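Local coordinates for protein p1 (Rice yellow mottle virus, PDB 6TY2) that suppresses RNA silencing and takes part in virus spread, its C-terminal part, the piece described here, folding as a zinc finger, at residues 4-8 against 33-37. Sequence-based numbering, arbitrary orientation.
Sequences IDREH and YLSRD. With ZN (zinc ion), chain C.
The zinc site of this C-terminal finger joins the first turns of helix 3-24 to the chain that returns along it, and His-8 and Arg-36 meet beside the metal. His-8 NE2 binds the zinc ion at 2.0 Å; Cys-39, His-44 and Cys-48 complete the four ligands. With CG anti to its carbonyl carbon (chi1 -70°), the imidazole leaves the helix toward residues 34-36. Its CE1 lies 3.6 Å from Arg-36 N, and Arg-36 CG comes up in the ring plane, 4.0 Å from CE1. Leu-34 crosses the histidine at about a right angle, its CD2 4.0 Å from His-8 CD2. Ile-4 O lies above one ring face, displaced toward its rim. From CG to NE the Arg-36 chain runs extended past the histidine to Asp-5. There Arg-36 NH2 meets the syn lone pair of Asp-5 OD2 at 2.7 Å in a salt bridge, the oxygen lying in the guanidinium plane. Weak hydrogen bonds from the same NH2 and from NE reach Asp-5 OD1, the carboxylate and guanidinium planes being 38° apart. Glu-7 OE2 is hydrogen-bonded to His-44 NE2, a second-shell link. Zinc thus ties the helix to the chain beyond residues 33-37, the salt bridge holds Arg-36 itself, and metal bond plus packing probably fix the imidazole's rotation.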
ATOM      1  N   ILE A   4      13.129  13.329  -1.844  1.00 23.80           N
ATOM      2  CA  ILE A   4      12.134  12.656  -2.692  1.00 24.60           C
ATOM      3  C   ILE A   4      12.770  11.640  -3.627  1.00 24.25           C
ATOM      4  O   ILE A   4      12.319  10.502  -3.729  1.00 21.45           O
ATOM      5  CB  ILE A   4      11.360  13.667  -3.555  1.00 27.80           C
ATOM      6  CG1 ILE A   4      10.533  14.612  -2.675  1.00 32.49           C
ATOM      7  CG2 ILE A   4      10.466  12.963  -4.565  1.00 21.92           C
ATOM      8  CD1 ILE A   4       9.119  14.156  -2.443  1.00 29.69           C
ATOM      9  N   ASP A   5      13.828  12.065  -4.310  1.00 24.36           N
ATOM     10  CA  ASP A   5      14.511  11.210  -5.266  1.00 25.40           C
ATOM     11  C   ASP A   5      15.171  10.034  -4.583  1.00 26.11           C
ATOM     12  O   ASP A   5      15.168   8.918  -5.095  1.00 22.80           O
ATOM     13  CB  ASP A   5      15.552  12.010  -6.033  1.00 30.20           C
ATOM     14  CG  ASP A   5      14.955  13.194  -6.738  1.00 38.44           C
ATOM     15  OD1 ASP A   5      14.358  12.986  -7.817  1.00 41.06           O
ATOM     16  OD2 ASP A   5      15.081  14.328  -6.218  1.00 46.48           O
ATOM     17  N   ARG A   6      15.755  10.301  -3.424  1.00 26.17           N
ATOM     18  CA  ARG A   6      16.427   9.276  -2.664  1.00 25.07           C
ATOM     19  C   ARG A   6      15.440   8.160  -2.332  1.00 25.44           C
ATOM     20  O   ARG A   6      15.749   6.988  -2.517  1.00 25.15           O
ATOM     21  CB  ARG A   6      17.038   9.869  -1.396  1.00 29.02           C
ATOM     22  CG  ARG A   6      18.150   9.041  -0.789  1.00 38.52           C
ATOM     23  CD  ARG A   6      18.487   9.538   0.610  1.00 43.19           C
ATOM     24  NE  ARG A   6      18.656  10.992   0.645  1.00 46.27           N
ATOM     25  CZ  ARG A   6      19.818  11.613   0.833  1.00 51.36           C
ATOM     26  NH1 ARG A   6      20.933  10.911   1.006  1.00 46.00           N
ATOM     27  NH2 ARG A   6      19.865  12.943   0.849  1.00 51.35           N
ATOM     28  N   GLU A   7      14.244   8.517  -1.877  1.00 21.09           N
ATOM     29  CA  GLU A   7      13.257   7.507  -1.494  1.00 20.51           C
ATOM     30  C   GLU A   7      12.713   6.739  -2.703  1.00 22.23           C
ATOM     31  O   GLU A   7      12.346   5.574  -2.581  1.00 22.52           O
ATOM     32  CB  GLU A   7      12.108   8.149  -0.710  1.00 22.38           C
ATOM     33  CG  GLU A   7      12.499   8.487   0.728  1.00 27.53           C
ATOM     34  CD  GLU A   7      11.413   9.240   1.485  1.00 28.87           C
ATOM     35  OE1 GLU A   7      11.290   9.056   2.714  1.00 29.01           O
ATOM     36  OE2 GLU A   7      10.687  10.029   0.854  1.00 31.00           O
ATOM     37  N   HIS A   8      12.656   7.382  -3.866  1.00 21.27           N
ATOM     38  CA  HIS A   8      12.297   6.663  -5.092  1.00 18.95           C
ATOM     39  C   HIS A   8      13.362   5.618  -5.422  1.00 20.26           C
ATOM     40  O   HIS A   8      13.032   4.505  -5.826  1.00 18.76           O
ATOM     41  CB  HIS A   8      12.131   7.621  -6.265  1.00 16.51           C
ATOM     42  CG  HIS A   8      10.925   8.499  -6.170  1.00 21.44           C
ATOM     43  ND1 HIS A   8      10.757   9.607  -6.968  1.00 17.89           N
ATOM     44  CD2 HIS A   8       9.822   8.426  -5.383  1.00 17.45           C
ATOM     45  CE1 HIS A   8       9.608  10.189  -6.668  1.00 19.98           C
ATOM     46  NE2 HIS A   8       9.020   9.488  -5.717  1.00 19.66           N
ATOM     47  N   TYR A  33       8.097   0.643 -11.465  1.00 19.52           N
ATOM     48  CA  TYR A  33       9.023   1.571 -10.847  1.00 21.21           C
ATOM     49  C   TYR A  33       8.407   2.962 -10.596  1.00 16.98           C
ATOM     50  O   TYR A  33       7.535   3.415 -11.322  1.00 20.55           O
ATOM     51  CB  TYR A  33      10.267   1.694 -11.714  1.00 23.01           C
ATOM     52  CG  TYR A  33      11.173   0.471 -11.736  1.00 20.52           C
ATOM     53  CD1 TYR A  33      11.762  -0.006 -10.573  1.00 21.52           C
ATOM     54  CD2 TYR A  33      11.476  -0.166 -12.929  1.00 22.43           C
ATOM     55  CE1 TYR A  33      12.615  -1.102 -10.595  1.00 19.86           C
ATOM     56  CE2 TYR A  33      12.334  -1.263 -12.971  1.00 27.09           C
ATOM     57  CZ  TYR A  33      12.903  -1.725 -11.801  1.00 26.49           C
ATOM     58  OH  TYR A  33      13.748  -2.813 -11.833  1.00 24.97           O
ATOM     59  N   LEU A  34       8.873   3.632  -9.553  1.00 19.84           N
ATOM     60  CA  LEU A  34       8.358   4.953  -9.201  1.00 21.20           C
ATOM     61  C   LEU A  34       9.110   6.107  -9.879  1.00 19.16           C
ATOM     62  O   LEU A  34      10.323   6.036 -10.108  1.00 22.32           O
ATOM     63  CB  LEU A  34       8.420   5.157  -7.687  1.00 20.62           C
ATOM     64  CG  LEU A  34       7.448   4.485  -6.726  1.00 16.13           C
ATOM     65  CD1 LEU A  34       7.484   2.974  -6.834  1.00 19.82           C
ATOM     66  CD2 LEU A  34       7.817   4.910  -5.322  1.00 16.95           C
ATOM     67  N   SER A  35       8.381   7.178 -10.174  1.00 19.36           N
ATOM     68  CA  SER A  35       8.991   8.460 -10.520  1.00 21.67           C
ATOM     69  C   SER A  35       8.114   9.540  -9.931  1.00 20.06           C
ATOM     70  O   SER A  35       7.058   9.240  -9.388  1.00 19.71           O
ATOM     71  CB  SER A  35       9.113   8.644 -12.032  1.00 18.20           C
ATOM     72  OG  SER A  35       7.829   8.721 -12.621  1.00 24.57           O
ATOM     73  N   ARG A  36       8.535  10.795 -10.051  1.00 20.57           N
ATOM     74  CA  ARG A  36       7.718  11.904  -9.591  1.00 18.77           C
ATOM     75  C   ARG A  36       6.372  11.926 -10.293  1.00 18.84           C
ATOM     76  O   ARG A  36       5.395  12.424  -9.753  1.00 19.50           O
ATOM     77  CB  ARG A  36       8.440  13.239  -9.808  1.00 18.41           C
ATOM     78  CG  ARG A  36       9.680  13.417  -8.949  1.00 26.68           C
ATOM     79  CD  ARG A  36      10.331  14.781  -9.158  1.00 35.14           C
ATOM     80  NE  ARG A  36      11.630  14.869  -8.489  1.00 39.16           N
ATOM     81  CZ  ARG A  36      12.349  15.983  -8.395  1.00 44.80           C
ATOM     82  NH1 ARG A  36      11.901  17.115  -8.925  1.00 47.93           N
ATOM     83  NH2 ARG A  36      13.518  15.969  -7.768  1.00 51.04           N
ATOM     84  N   ASP A  37       6.311  11.382 -11.496  1.00 18.33           N
ATOM     85  CA  ASP A  37       5.075  11.451 -12.266  1.00 18.68           C
ATOM     86  C   ASP A  37       4.139  10.246 -12.076  1.00 22.47           C
ATOM     87  O   ASP A  37       3.052  10.211 -12.650  1.00 22.01           O
ATOM     88  CB  ASP A  37       5.419  11.644 -13.739  1.00 24.13           C
ATOM     89  CG  ASP A  37       6.260  12.893 -13.968  1.00 26.59           C
ATOM     90  OD1 ASP A  37       5.866  13.998 -13.503  1.00 22.73           O
ATOM     91  OD2 ASP A  37       7.330  12.755 -14.586  1.00 25.45           O
TER
HETATM   92 ZN    ZN C 101       7.337  10.318  -4.891  1.00 21.45          ZN